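Local coordinates for cytochrome P450 (Rhodococcus erythropolis, PDB 3WEC), which hydroxylates the quinoline nitrogen of an aurachin RE precursor, acting as a heme-dependent monooxygenase of the cytochrome P450 family, at residues Asn180-Val185 with Ala253-Thr258; Gly184-Asn189 with Met397-Pro402; Ser259-Asn264 with Glu297-Glu302; Arg98-Thr103 with Thr246-Thr251. One frame throughout, in Å; residues are numbered along the deposited sequence.

Three of the four contacts use helix 240-271, which runs over the heme: in chain order interaction 4 takes 246-251, interaction 1 takes 253-258 and interaction 3 takes 259-264. Interaction 2 shares Gly184 and Val185 with interaction 1 and lies about 9 Å from it, centre to centre; Glu256 touches Leu399 where they meet. The segments of interaction 3 both fall between those of interaction 2 in sequence, and Arg400 joins the two contacts by a salt bridge to Glu297. Interactions 3 and 4 are about 20 Å apart between centres. Together the contacts hold residues of both the heme pocket and the substrate pocket.

Interaction 1 (Asn180-Val185 with Ala253-Thr258); sequences NLVAGV and AGQETT. With HEM (protoporphyrin IX containing Fe), chain B.
Glu256 reaches across to the turn at Ala183 and Gly184 with the outer part of its side chain. Its CB lies 3.4 Å from water 1, and its CG merely passes Ala183 CB at 4.3 Å. The chain then runs extended, which brings CD against the carbonyl of Ala183. At the tip OE1 stops 3.4 Å from Ala183 O, a meeting of two acceptors and not a bond, while OE2 is 3.9 Å from Ala183 CB and makes a long, weak ion pair with Lys394 NZ. The polar link is made instead by water 1, which donates to Ala183 O at 2.6 Å and accepts from the backbone N of Glu256. Beside it, Ala183 CB packs on the extended side chain of Gln255, 3.7 Å from its CD, and Val182 crosses that chain at about a right angle. The run Ala253 to Thr257 matches the (A/G)Gx(D/E)T signature of the long central P450 helix, kinked here as the family leads one to expect. On the heme side Ala253 O accepts from Thr257 OG1 in its carbonyl plane and from water 2, which sits 2.5 Å from the heme iron. Gly254 CA rests on the heme methyl CMC. A methyl group packed on the flat amide end of Gln255 and beside a carboxylate, with a water as the polar join, implies segments tied through solvent and not by direct bonds.

Interaction 2 (Gly184-Asn189 with Met397-Pro402); sequences GVLDIN and MGLRGP. With AUI (3-[(2E,6E,9R)-9-hydroxy-3,7,11-trimethyldodeca-2,6,10-trien-1-yl]-2-methylquinolin-4(1H)-one), chain C.
Leu186 opens the contact by setting CB 3.9 Å from Leu399 CD2, the two side chains crossing at about a right angle, while its own CD2 reaches to 3.7 Å from N10 of the quinolone. Next comes Asp187, whose CG lies anti to the backbone N (chi1 -157°), which carries CG toward the backbone of the other loop. OD1 takes a nearly straight bond from Gly398 N (2.8 Å, 173°) on its syn side, together with weak bonds from Met397 N and from Ile188 N. OD2 takes Leu399 N from above the carboxylate plane, 50° out of it, at 2.9 Å. A buried carboxylate is therefore gripped by backbone N-H groups, which fix its rotation and hold the loop that lines the substrate pocket. Ile188 adds its carbonyl: O accepts from Met397 N at 2.9 Å, almost in line with the carbonyl bond. Its side chain crosses that of Met397, and both reach the prenyl tail, Ile188 CD1 lying 3.8 Å from AUI C20 and Met397 CE 3.7 Å from AUI C27. Gly398 and Leu399 also touch the tail. In the fold, the first loop joins helices 172-182 and 194-216, and the second joins strands 384-387 and 407-410. Phe74 and Leu77 of helix 73-81 pack on Ile188, while helix 240-271 meets Leu186 and Leu399.

Interaction 3 (Ser259-Asn264 with Glu297-Glu302); sequences SNTIGN and EPPAHE. With AUI (3-[(2E,6E,9R)-9-hydroxy-3,7,11-trimethyldodeca-2,6,10-trien-1-yl]-2-methylquinolin-4(1H)-one), chain C.
Asn260 and Asn264, one helical turn apart, face Pro299 and Glu297, with CA separations of 5.5 Å and 6.3 Å. The Pro299 ring wedges against the helix: its CB lies 3.7 Å from Asn260 CB, and its CG comes within 3.2 Å of Thr261 OG1. That hydroxyl lies anti to the carbonyl carbon (chi1 -55°) and is hydrogen-bonded to Thr257 O; toward Pro299 it meets only ring carbons. Further along, Asn264 and Glu297 cross at about a right angle, CB to CB at 3.9 Å, their flat ends turned 37° apart. Arg400 serves both: its O accepts from Asn264 ND2 and its NH2 forms a salt bridge with Glu297 OE1, which Tyr27 OH also hydrogen-bonds. Past the prolines, Ala300 CB is 3.8 Å from C11 of the substrate and Glu302 O is 3.0 Å from its C14, and Pro299 also touches the heme, so this strip of loop lines the active site as the corresponding loop does in other P450s. It leads from helix 286-296 to strand 303-307. Helix 328-333 meets Pro298 and His301, and Leu371 of helix 364-381 touches Thr261.

Interaction 4 (Arg98-Thr103 with Thr246-Thr251); sequences RPFMLT and TCLLIT. With HEM (protoporphyrin IX containing Fe), chain B.
Two residues before Leu249, which packs on Phe100, Cys247 O accepts two bonds within the helix: one from the backbone N of Thr251 and one from Thr251 OG1, the hydroxyl standing 38° out of the carbonyl plane at 2.9 Å. Across the contact itself the meeting is apolar. Leu249 CB lies 3.8 Å from Phe100 CD1; with CG anti to the backbone N (chi1 156°), the branch beyond it reaches Met101, Leu249 CD2 lying 3.5 Å from Met101 CG. Leu249 slides past Phe100 in the opposite direction but crosses Met101 at about a right angle. At the far end of the ring, Phe100 CZ is 3.9 Å from Leu248 CD1. Such packing is that of the long central P450 helix against the loop preceding helix C, here 98-103 ahead of helix 107-121, a region that borders the heme and the substrate. Met101 has left-handed backbone angles, and Leu102 next to it is the centre of an inverse gamma turn. The side chain of Met101 reaches the heme, CB lying 3.2 Å from propionate oxygen O2D, while Leu249 CD2 is 4.0 Å from the heme methyl CMD. Thr246 OG1 lies 4.0 Å from Pro99 O, its hydrogen bond going to Glu242 O. Leu248 also meets Val182 of helix 172-182 and Ile204 of helix 194-216.

Interaction 1 (Asn180-Val185 with Ala253-Thr258)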
# COMPACT_ATOMS: atom_id res chain seq x y z
N ASN A 180 3.85 3.97 13.88
CA ASN A 180 3.19 5.20 13.64
C ASN A 180 4.06 6.27 12.91
O ASN A 180 3.61 6.89 11.95
CB ASN A 180 2.74 5.69 15.01
CG ASN A 180 1.85 6.85 14.92
OD1 ASN A 180 0.62 6.68 14.81
ND2 ASN A 180 2.42 8.04 14.98
N LEU A 181 5.26 6.57 13.43
CA LEU A 181 6.21 7.45 12.77
C LEU A 181 6.59 6.90 11.37
O LEU A 181 6.77 7.64 10.40
CB LEU A 181 7.48 7.50 13.59
CG LEU A 181 7.52 8.44 14.85
CD1 LEU A 181 6.56 9.58 14.68
CD2 LEU A 181 7.32 7.66 16.14
N VAL A 182 6.76 5.60 11.26
CA VAL A 182 7.24 5.17 9.92
C VAL A 182 6.16 5.11 8.87
O VAL A 182 6.50 5.23 7.70
CB VAL A 182 8.10 3.88 9.90
CG1 VAL A 182 9.43 4.10 10.63
CG2 VAL A 182 7.37 2.68 10.46
N ALA A 183 4.88 4.97 9.25
CA ALA A 183 3.79 4.70 8.25
C ALA A 183 3.82 5.62 7.05
O ALA A 183 3.61 5.14 5.98
CB ALA A 183 2.38 4.69 8.85
N GLY A 184 4.10 6.93 7.22
CA GLY A 184 4.05 7.90 6.07
C GLY A 184 5.27 7.88 5.13
O GLY A 184 5.32 8.52 4.05
N VAL A 185 6.27 7.11 5.52
CA VAL A 185 7.48 6.89 4.77
C VAL A 185 7.17 6.02 3.51
O VAL A 185 8.02 5.83 2.67
CB VAL A 185 8.49 6.28 5.79
CG1 VAL A 185 9.42 5.20 5.23
CG2 VAL A 185 9.20 7.41 6.57
N ALA A 253 5.24 -1.15 4.44
CA ALA A 253 4.42 -1.68 3.38
C ALA A 253 3.00 -1.98 3.79
O ALA A 253 2.09 -1.51 3.15
CB ALA A 253 5.12 -2.86 2.62
N GLY A 254 2.78 -2.66 4.90
CA GLY A 254 1.41 -3.12 5.26
C GLY A 254 0.54 -2.22 6.12
O GLY A 254 -0.62 -2.55 6.43
N GLN A 255 1.06 -1.07 6.51
CA GLN A 255 0.29 -0.17 7.36
C GLN A 255 -0.71 0.72 6.60
O GLN A 255 -1.90 0.57 6.74
CB GLN A 255 1.23 0.73 8.16
CG GLN A 255 1.83 0.15 9.41
CD GLN A 255 2.57 1.24 10.24
OE1 GLN A 255 3.80 1.53 10.05
NE2 GLN A 255 1.82 1.85 11.11
N GLU A 256 -0.23 1.69 5.80
CA GLU A 256 -1.15 2.69 5.25
C GLU A 256 -1.97 2.16 4.10
O GLU A 256 -3.07 2.64 3.89
CB GLU A 256 -0.46 4.02 4.88
CG GLU A 256 -0.74 5.11 5.92
CD GLU A 256 0.16 6.30 5.74
OE1 GLU A 256 0.77 6.41 4.63
OE2 GLU A 256 0.28 7.12 6.70
N THR A 257 -1.43 1.19 3.37
CA THR A 257 -2.19 0.48 2.36
C THR A 257 -3.43 -0.16 3.01
O THR A 257 -4.52 -0.06 2.47
CB THR A 257 -1.36 -0.66 1.69
OG1 THR A 257 -0.75 -1.47 2.72
CG2 THR A 257 -0.32 -0.08 0.79
N THR A 258 -3.25 -0.81 4.17
CA THR A 258 -4.34 -1.53 4.85
C THR A 258 -5.24 -0.50 5.55
O THR A 258 -6.47 -0.56 5.39
CB THR A 258 -3.84 -2.56 5.89
OG1 THR A 258 -2.83 -3.42 5.34
CG2 THR A 258 -4.96 -3.39 6.48
CHA HEM B . 4.46 -4.12 -3.17
CHB HEM B . -0.29 -2.66 -2.96
CHC HEM B . -0.72 -4.70 1.48
CHD HEM B . 4.15 -6.00 1.32
C1A HEM B . 3.16 -3.53 -3.40
C2A HEM B . 2.92 -2.65 -4.60
C3A HEM B . 1.53 -2.25 -4.51
C4A HEM B . 1.08 -2.88 -3.27
CMA HEM B . 0.75 -1.35 -5.49
CAA HEM B . 3.81 -2.22 -5.77
CBA HEM B . 3.63 -3.37 -6.79
CGA HEM B . 4.24 -3.02 -8.16
O1A HEM B . 5.18 -2.17 -8.27
O2A HEM B . 3.82 -3.64 -9.17
C1B HEM B . -0.80 -3.10 -1.67
C2B HEM B . -2.23 -2.94 -1.41
C3B HEM B . -2.31 -3.51 -0.09
C4B HEM B . -0.96 -3.95 0.25
CMB HEM B . -3.33 -2.29 -2.20
CAB HEM B . -3.58 -3.59 0.68
CBB HEM B . -3.58 -3.27 1.95
C1C HEM B . 0.56 -5.27 1.81
C2C HEM B . 0.86 -5.84 3.13
C3C HEM B . 2.29 -6.20 3.05
C4C HEM B . 2.77 -5.82 1.74
CMC HEM B . -0.13 -5.97 4.26
CAC HEM B . 3.18 -6.79 4.10
CBC HEM B . 2.71 -7.32 5.21
C1D HEM B . 4.71 -5.52 0.04
C2D HEM B . 6.07 -5.88 -0.34
C3D HEM B . 6.20 -5.31 -1.69
C4D HEM B . 4.85 -4.77 -1.93
CMD HEM B . 7.11 -6.57 0.51
CAD HEM B . 7.40 -5.30 -2.59
CBD HEM B . 7.22 -6.49 -3.57
CGD HEM B . 8.35 -6.63 -4.53
O1D HEM B . 8.67 -7.81 -4.85
O2D HEM B . 8.95 -5.59 -4.96
NA HEM B . 1.98 -3.79 -2.59
NB HEM B . -0.05 -3.76 -0.74
NC HEM B . 1.69 -5.31 0.94
ND HEM B . 3.96 -4.91 -0.92
FE HEM B . 1.97 -4.31 -0.68
O HOH W 1 2.57 2.77 5.86
O HOH W 2 2.18 -2.03 0.26

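Interaction 2 (Gly184-Asn189 with Met397-Pro402)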
# COMPACT_ATOMS: atom_id res chain seq x y z
N GLY A 184 4.10 6.93 7.22
CA GLY A 184 4.05 7.90 6.07
C GLY A 184 5.27 7.88 5.13
O GLY A 184 5.32 8.52 4.05
N VAL A 185 6.27 7.11 5.52
CA VAL A 185 7.48 6.89 4.77
C VAL A 185 7.17 6.02 3.51
O VAL A 185 8.02 5.83 2.67
CB VAL A 185 8.49 6.28 5.79
CG1 VAL A 185 9.42 5.20 5.23
CG2 VAL A 185 9.20 7.41 6.57
N LEU A 186 5.93 5.61 3.34
CA LEU A 186 5.52 4.88 2.12
C LEU A 186 5.26 5.89 1.01
O LEU A 186 5.39 5.59 -0.14
CB LEU A 186 4.19 4.10 2.33
CG LEU A 186 4.00 2.62 1.87
CD1 LEU A 186 2.55 2.19 1.97
CD2 LEU A 186 4.67 2.26 0.52
N ASP A 187 4.85 7.09 1.37
CA ASP A 187 4.44 8.02 0.35
C ASP A 187 5.41 9.19 0.30
O ASP A 187 6.18 9.43 1.25
CB ASP A 187 2.97 8.43 0.59
CG ASP A 187 2.24 8.95 -0.68
OD1 ASP A 187 2.84 9.21 -1.75
OD2 ASP A 187 1.02 9.17 -0.58
N ILE A 188 5.41 9.91 -0.82
CA ILE A 188 6.15 11.15 -0.92
C ILE A 188 5.24 12.30 -0.50
O ILE A 188 4.13 12.42 -1.01
CB ILE A 188 6.69 11.40 -2.35
CG1 ILE A 188 7.31 10.11 -2.93
CG2 ILE A 188 7.65 12.60 -2.36
CD1 ILE A 188 8.15 10.32 -4.18
N ASN A 189 5.72 13.16 0.41
CA ASN A 189 4.97 14.33 0.87
C ASN A 189 5.93 15.43 1.24
O ASN A 189 6.65 15.30 2.24
CB ASN A 189 4.13 13.99 2.10
CG ASN A 189 3.00 15.00 2.34
OD1 ASN A 189 1.84 14.66 2.19
ND2 ASN A 189 3.34 16.22 2.71
N MET A 397 1.65 11.96 -2.46
CA MET A 397 1.68 11.89 -3.93
C MET A 397 0.98 10.69 -4.53
O MET A 397 0.27 10.83 -5.52
CB MET A 397 3.12 11.98 -4.44
CG MET A 397 3.64 13.41 -4.52
SD MET A 397 5.14 13.59 -5.51
CE MET A 397 5.10 12.06 -6.48
N GLY A 398 1.19 9.50 -3.98
CA GLY A 398 0.65 8.27 -4.57
C GLY A 398 -0.44 7.52 -3.78
O GLY A 398 -1.10 6.62 -4.31
N LEU A 399 -0.61 7.85 -2.51
CA LEU A 399 -1.57 7.09 -1.66
C LEU A 399 -2.85 7.88 -1.45
O LEU A 399 -2.84 9.10 -1.51
CB LEU A 399 -0.94 6.76 -0.31
CG LEU A 399 -0.16 5.46 -0.04
CD1 LEU A 399 0.31 4.69 -1.25
CD2 LEU A 399 0.97 5.72 0.97
N ARG A 400 -3.96 7.18 -1.25
CA ARG A 400 -5.23 7.85 -1.02
C ARG A 400 -6.06 7.15 0.04
O ARG A 400 -6.31 5.92 -0.01
CB ARG A 400 -6.01 7.99 -2.31
CG ARG A 400 -7.24 8.88 -2.17
CD ARG A 400 -7.87 9.18 -3.53
NE ARG A 400 -9.05 10.00 -3.40
CZ ARG A 400 -10.29 9.53 -3.32
NH1 ARG A 400 -11.32 10.36 -3.23
NH2 ARG A 400 -10.49 8.23 -3.35
N GLY A 401 -6.45 7.94 1.03
CA GLY A 401 -7.31 7.47 2.10
C GLY A 401 -7.59 8.64 3.01
O GLY A 401 -6.87 9.63 2.98
N PRO A 402 -8.63 8.53 3.85
CA PRO A 402 -9.05 9.61 4.74
C PRO A 402 -8.09 9.86 5.93
O PRO A 402 -7.49 8.93 6.48
CB PRO A 402 -10.42 9.12 5.22
CG PRO A 402 -10.31 7.61 5.15
CD PRO A 402 -9.59 7.41 3.86
O13 AUI C . 6.33 0.57 -4.84
C1 AUI C . 5.58 0.21 -3.91
C4 AUI C . 6.14 -0.60 -2.81
C5 AUI C . 7.49 -0.93 -2.79
C6 AUI C . 8.01 -1.68 -1.74
C7 AUI C . 7.14 -2.05 -0.71
C8 AUI C . 5.78 -1.73 -0.68
C9 AUI C . 5.22 -0.99 -1.71
N10 AUI C . 3.90 -0.63 -1.69
C3 AUI C . 3.31 0.09 -2.67
C11 AUI C . 1.83 0.45 -2.59
C2 AUI C . 4.12 0.55 -3.84
C12 AUI C . 3.48 1.38 -4.93
C14 AUI C . 3.10 2.74 -4.34
C15 AUI C . 3.76 3.72 -3.66
C26 AUI C . 5.21 3.69 -3.22
C16 AUI C . 2.89 4.90 -3.29
C17 AUI C . 3.27 6.26 -3.88
C18 AUI C . 4.68 6.31 -4.41
C19 AUI C . 5.19 7.27 -5.22
C27 AUI C . 4.44 8.49 -5.68
C20 AUI C . 6.63 7.12 -5.63
C21 AUI C . 6.89 6.25 -6.86
O28 AUI C . 8.30 6.05 -6.90
C22 AUI C . 6.29 4.86 -6.84
C23 AUI C . 6.93 3.68 -6.57
C24 AUI C . 6.10 2.44 -6.66
C25 AUI C . 8.38 3.46 -6.18

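Interaction 3 (Ser259-Asn264 with Glu297-Glu302)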
# COMPACT_ATOMS: atom_id res chain seq x y z
N SER A 259 -4.65 0.45 6.29
CA SER A 259 -5.54 1.39 6.98
C SER A 259 -6.32 2.24 5.99
O SER A 259 -7.48 2.50 6.22
CB SER A 259 -4.84 2.23 8.02
OG SER A 259 -3.92 3.12 7.43
N ASN A 260 -5.69 2.69 4.90
CA ASN A 260 -6.40 3.51 3.91
C ASN A 260 -7.59 2.73 3.37
O ASN A 260 -8.63 3.29 3.18
CB ASN A 260 -5.47 3.91 2.74
CG ASN A 260 -4.67 5.16 3.04
OD1 ASN A 260 -4.86 5.81 4.08
ND2 ASN A 260 -3.82 5.54 2.10
N THR A 261 -7.39 1.45 3.10
CA THR A 261 -8.44 0.61 2.57
C THR A 261 -9.60 0.35 3.53
O THR A 261 -10.71 0.22 3.08
CB THR A 261 -7.89 -0.76 2.10
OG1 THR A 261 -6.84 -0.53 1.16
CG2 THR A 261 -8.99 -1.54 1.42
N ILE A 262 -9.34 0.23 4.83
CA ILE A 262 -10.39 0.14 5.81
C ILE A 262 -11.23 1.44 5.76
O ILE A 262 -12.47 1.38 5.79
CB ILE A 262 -9.79 0.06 7.25
CG1 ILE A 262 -8.84 -1.10 7.39
CG2 ILE A 262 -10.90 0.07 8.32
CD1 ILE A 262 -9.35 -2.23 8.24
N GLY A 263 -10.55 2.60 5.71
CA GLY A 263 -11.26 3.89 5.64
C GLY A 263 -12.11 4.05 4.38
O GLY A 263 -13.29 4.37 4.46
N ASN A 264 -11.48 3.80 3.23
CA ASN A 264 -12.14 3.78 1.93
C ASN A 264 -13.28 2.75 1.84
O ASN A 264 -14.27 3.02 1.21
CB ASN A 264 -11.09 3.48 0.84
CG ASN A 264 -10.19 4.66 0.56
OD1 ASN A 264 -10.45 5.83 0.98
ND2 ASN A 264 -9.12 4.39 -0.16
N GLU A 297 -11.72 1.66 -4.91
CA GLU A 297 -11.03 2.66 -4.13
C GLU A 297 -9.68 2.11 -3.63
O GLU A 297 -9.55 1.79 -2.46
CB GLU A 297 -11.88 3.13 -2.94
CG GLU A 297 -13.08 4.03 -3.29
CD GLU A 297 -12.71 5.48 -3.51
OE1 GLU A 297 -11.51 5.81 -3.58
OE2 GLU A 297 -13.64 6.32 -3.64
N PRO A 298 -8.68 2.04 -4.52
CA PRO A 298 -7.40 1.42 -4.14
C PRO A 298 -6.65 2.31 -3.19
O PRO A 298 -6.85 3.53 -3.22
CB PRO A 298 -6.66 1.26 -5.49
CG PRO A 298 -7.59 1.82 -6.55
CD PRO A 298 -8.62 2.66 -5.86
N PRO A 299 -5.83 1.74 -2.29
CA PRO A 299 -5.17 2.65 -1.35
C PRO A 299 -3.97 3.36 -2.01
O PRO A 299 -3.61 4.50 -1.62
CB PRO A 299 -4.73 1.72 -0.21
CG PRO A 299 -4.54 0.40 -0.88
CD PRO A 299 -5.55 0.32 -2.00
N ALA A 300 -3.37 2.70 -3.00
CA ALA A 300 -2.33 3.30 -3.81
C ALA A 300 -2.86 3.59 -5.21
O ALA A 300 -3.18 2.67 -5.94
CB ALA A 300 -1.10 2.41 -3.88
N HIS A 301 -2.93 4.87 -5.59
CA HIS A 301 -3.35 5.28 -6.95
C HIS A 301 -2.26 5.15 -7.98
O HIS A 301 -2.55 5.08 -9.18
CB HIS A 301 -3.98 6.69 -6.95
CG HIS A 301 -5.43 6.70 -6.53
ND1 HIS A 301 -6.36 7.52 -7.09
CD2 HIS A 301 -6.11 5.94 -5.56
CE1 HIS A 301 -7.56 7.29 -6.51
NE2 HIS A 301 -7.41 6.34 -5.57
N GLU A 302 -1.01 5.13 -7.52
CA GLU A 302 0.14 4.83 -8.40
C GLU A 302 1.20 3.82 -7.95
O GLU A 302 1.48 3.67 -6.75
CB GLU A 302 0.82 6.10 -8.86
CG GLU A 302 1.08 7.13 -7.79
CD GLU A 302 1.37 8.48 -8.44
OE1 GLU A 302 0.73 8.78 -9.47
OE2 GLU A 302 2.25 9.22 -7.95
O13 AUI C . 6.33 0.57 -4.84
C1 AUI C . 5.58 0.21 -3.91
C4 AUI C . 6.14 -0.60 -2.81
C5 AUI C . 7.49 -0.93 -2.79
C6 AUI C . 8.01 -1.68 -1.74
C7 AUI C . 7.14 -2.05 -0.71
C8 AUI C . 5.78 -1.73 -0.68
C9 AUI C . 5.22 -0.99 -1.71
N10 AUI C . 3.90 -0.63 -1.69
C3 AUI C . 3.31 0.09 -2.67
C11 AUI C . 1.83 0.45 -2.59
C2 AUI C . 4.12 0.55 -3.84
C12 AUI C . 3.48 1.38 -4.93
C14 AUI C . 3.10 2.74 -4.34
C15 AUI C . 3.76 3.72 -3.66
C26 AUI C . 5.21 3.69 -3.22
C16 AUI C . 2.89 4.90 -3.29
C17 AUI C . 3.27 6.26 -3.88
C18 AUI C . 4.68 6.31 -4.41
C19 AUI C . 5.19 7.27 -5.22
C27 AUI C . 4.44 8.49 -5.68
C20 AUI C . 6.63 7.12 -5.63
C21 AUI C . 6.89 6.25 -6.86
O28 AUI C . 8.30 6.05 -6.90
C22 AUI C . 6.29 4.86 -6.84
C23 AUI C . 6.93 3.68 -6.57
C24 AUI C . 6.10 2.44 -6.66
C25 AUI C . 8.38 3.46 -6.18

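Interaction 4 (Arg98-Thr103 with Thr246-Thr251)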
# COMPACT_ATOMS: atom_id res chain seq x y z
N ARG A 98 18.09 -1.50 -1.69
CA ARG A 98 17.96 -2.90 -2.10
C ARG A 98 17.05 -3.78 -1.22
O ARG A 98 16.11 -4.40 -1.73
CB ARG A 98 19.35 -3.54 -2.22
CG ARG A 98 20.09 -3.33 -3.54
CD ARG A 98 21.34 -4.19 -3.51
NE ARG A 98 21.07 -5.57 -3.03
CZ ARG A 98 21.40 -6.06 -1.83
NH1 ARG A 98 22.02 -5.32 -0.92
NH2 ARG A 98 21.09 -7.32 -1.52
N PRO A 99 17.32 -3.85 0.10
CA PRO A 99 16.45 -4.76 0.83
C PRO A 99 15.01 -4.23 0.97
O PRO A 99 14.18 -4.88 1.62
CB PRO A 99 17.15 -4.92 2.20
CG PRO A 99 18.55 -4.40 1.99
CD PRO A 99 18.40 -3.32 0.96
N PHE A 100 14.71 -3.10 0.33
CA PHE A 100 13.35 -2.57 0.23
C PHE A 100 12.58 -3.01 -1.04
O PHE A 100 11.48 -2.49 -1.33
CB PHE A 100 13.35 -1.03 0.32
CG PHE A 100 13.79 -0.49 1.65
CD1 PHE A 100 13.62 -1.23 2.82
CD2 PHE A 100 14.37 0.78 1.74
CE1 PHE A 100 14.03 -0.72 4.05
CE2 PHE A 100 14.77 1.30 2.96
CZ PHE A 100 14.60 0.55 4.12
N MET A 101 13.18 -3.93 -1.81
CA MET A 101 12.57 -4.43 -3.06
C MET A 101 12.39 -3.35 -4.11
O MET A 101 11.67 -3.56 -5.09
CB MET A 101 11.19 -5.07 -2.79
CG MET A 101 11.12 -6.10 -1.67
SD MET A 101 11.59 -7.77 -2.09
CE MET A 101 11.60 -8.53 -0.47
N LEU A 102 12.98 -2.17 -3.89
CA LEU A 102 13.14 -1.15 -4.94
C LEU A 102 14.38 -1.49 -5.75
O LEU A 102 15.38 -0.76 -5.78
CB LEU A 102 13.22 0.27 -4.38
CG LEU A 102 11.99 0.82 -3.65
CD1 LEU A 102 11.95 2.31 -3.88
CD2 LEU A 102 10.67 0.23 -4.11
N THR A 103 14.30 -2.65 -6.39
CA THR A 103 15.41 -3.22 -7.13
C THR A 103 14.92 -4.23 -8.17
O THR A 103 13.77 -4.65 -8.16
CB THR A 103 16.48 -3.83 -6.20
OG1 THR A 103 17.62 -4.22 -6.98
CG2 THR A 103 15.95 -5.05 -5.40
N THR A 246 14.30 -5.54 5.65
CA THR A 246 13.07 -6.27 5.40
C THR A 246 12.01 -6.16 6.49
O THR A 246 10.82 -5.94 6.22
CB THR A 246 13.36 -7.80 5.25
OG1 THR A 246 14.26 -7.99 4.18
CG2 THR A 246 12.09 -8.56 5.05
N CYS A 247 12.39 -6.35 7.73
CA CYS A 247 11.43 -6.06 8.83
C CYS A 247 10.78 -4.67 8.75
O CYS A 247 9.54 -4.54 8.82
CB CYS A 247 12.04 -6.39 10.19
SG CYS A 247 12.33 -8.18 10.37
N LEU A 248 11.62 -3.65 8.57
CA LEU A 248 11.12 -2.26 8.42
C LEU A 248 10.23 -2.17 7.16
O LEU A 248 9.19 -1.49 7.18
CB LEU A 248 12.27 -1.28 8.24
CG LEU A 248 12.25 0.21 8.67
CD1 LEU A 248 12.93 1.05 7.63
CD2 LEU A 248 10.93 0.85 9.04
N LEU A 249 10.65 -2.82 6.06
CA LEU A 249 9.90 -2.67 4.80
C LEU A 249 8.48 -3.19 4.98
O LEU A 249 7.47 -2.55 4.61
CB LEU A 249 10.61 -3.38 3.64
CG LEU A 249 9.72 -3.80 2.47
CD1 LEU A 249 9.33 -2.50 1.74
CD2 LEU A 249 10.46 -4.69 1.50
N ILE A 250 8.41 -4.36 5.59
CA ILE A 250 7.16 -4.98 5.96
C ILE A 250 6.32 -4.17 6.94
O ILE A 250 5.11 -4.12 6.79
CB ILE A 250 7.44 -6.40 6.38
CG1 ILE A 250 7.62 -7.17 5.01
CG2 ILE A 250 6.34 -6.90 7.30
CD1 ILE A 250 7.41 -8.63 5.06
N THR A 251 6.95 -3.51 7.90
CA THR A 251 6.23 -2.63 8.83
C THR A 251 5.65 -1.39 8.15
O THR A 251 4.63 -0.84 8.65
CB THR A 251 7.16 -2.17 9.93
OG1 THR A 251 7.63 -3.31 10.65
CG2 THR A 251 6.42 -1.17 10.96
CHA HEM B . 4.46 -4.12 -3.17
CHB HEM B . -0.29 -2.66 -2.96
CHC HEM B . -0.72 -4.70 1.48
CHD HEM B . 4.15 -6.00 1.32
C1A HEM B . 3.16 -3.53 -3.40
C2A HEM B . 2.92 -2.65 -4.60
C3A HEM B . 1.53 -2.25 -4.51
C4A HEM B . 1.08 -2.88 -3.27
CMA HEM B . 0.75 -1.35 -5.49
CAA HEM B . 3.81 -2.22 -5.77
CBA HEM B . 3.63 -3.37 -6.79
CGA HEM B . 4.24 -3.02 -8.16
O1A HEM B . 5.18 -2.17 -8.27
O2A HEM B . 3.82 -3.64 -9.17
C1B HEM B . -0.80 -3.10 -1.67
C2B HEM B . -2.23 -2.94 -1.41
C3B HEM B . -2.31 -3.51 -0.09
C4B HEM B . -0.96 -3.95 0.25
CMB HEM B . -3.33 -2.29 -2.20
CAB HEM B . -3.58 -3.59 0.68
CBB HEM B . -3.58 -3.27 1.95
C1C HEM B . 0.56 -5.27 1.81
C2C HEM B . 0.86 -5.84 3.13
C3C HEM B . 2.29 -6.20 3.05
C4C HEM B . 2.77 -5.82 1.74
CMC HEM B . -0.13 -5.97 4.26
CAC HEM B . 3.18 -6.79 4.10
CBC HEM B . 2.71 -7.32 5.21
C1D HEM B . 4.71 -5.52 0.04
C2D HEM B . 6.07 -5.88 -0.34
C3D HEM B . 6.20 -5.31 -1.69
C4D HEM B . 4.85 -4.77 -1.93
CMD HEM B . 7.11 -6.57 0.51
CAD HEM B . 7.40 -5.30 -2.59
CBD HEM B . 7.22 -6.49 -3.57
CGD HEM B . 8.35 -6.63 -4.53
O1D HEM B . 8.67 -7.81 -4.85
O2D HEM B . 8.95 -5.59 -4.96
NA HEM B . 1.98 -3.79 -2.59
NB HEM B . -0.05 -3.76 -0.74
NC HEM B . 1.69 -5.31 0.94
ND HEM B . 3.96 -4.91 -0.92
FE HEM B . 1.97 -4.31 -0.68
O HOH W 2 2.18 -2.03 0.26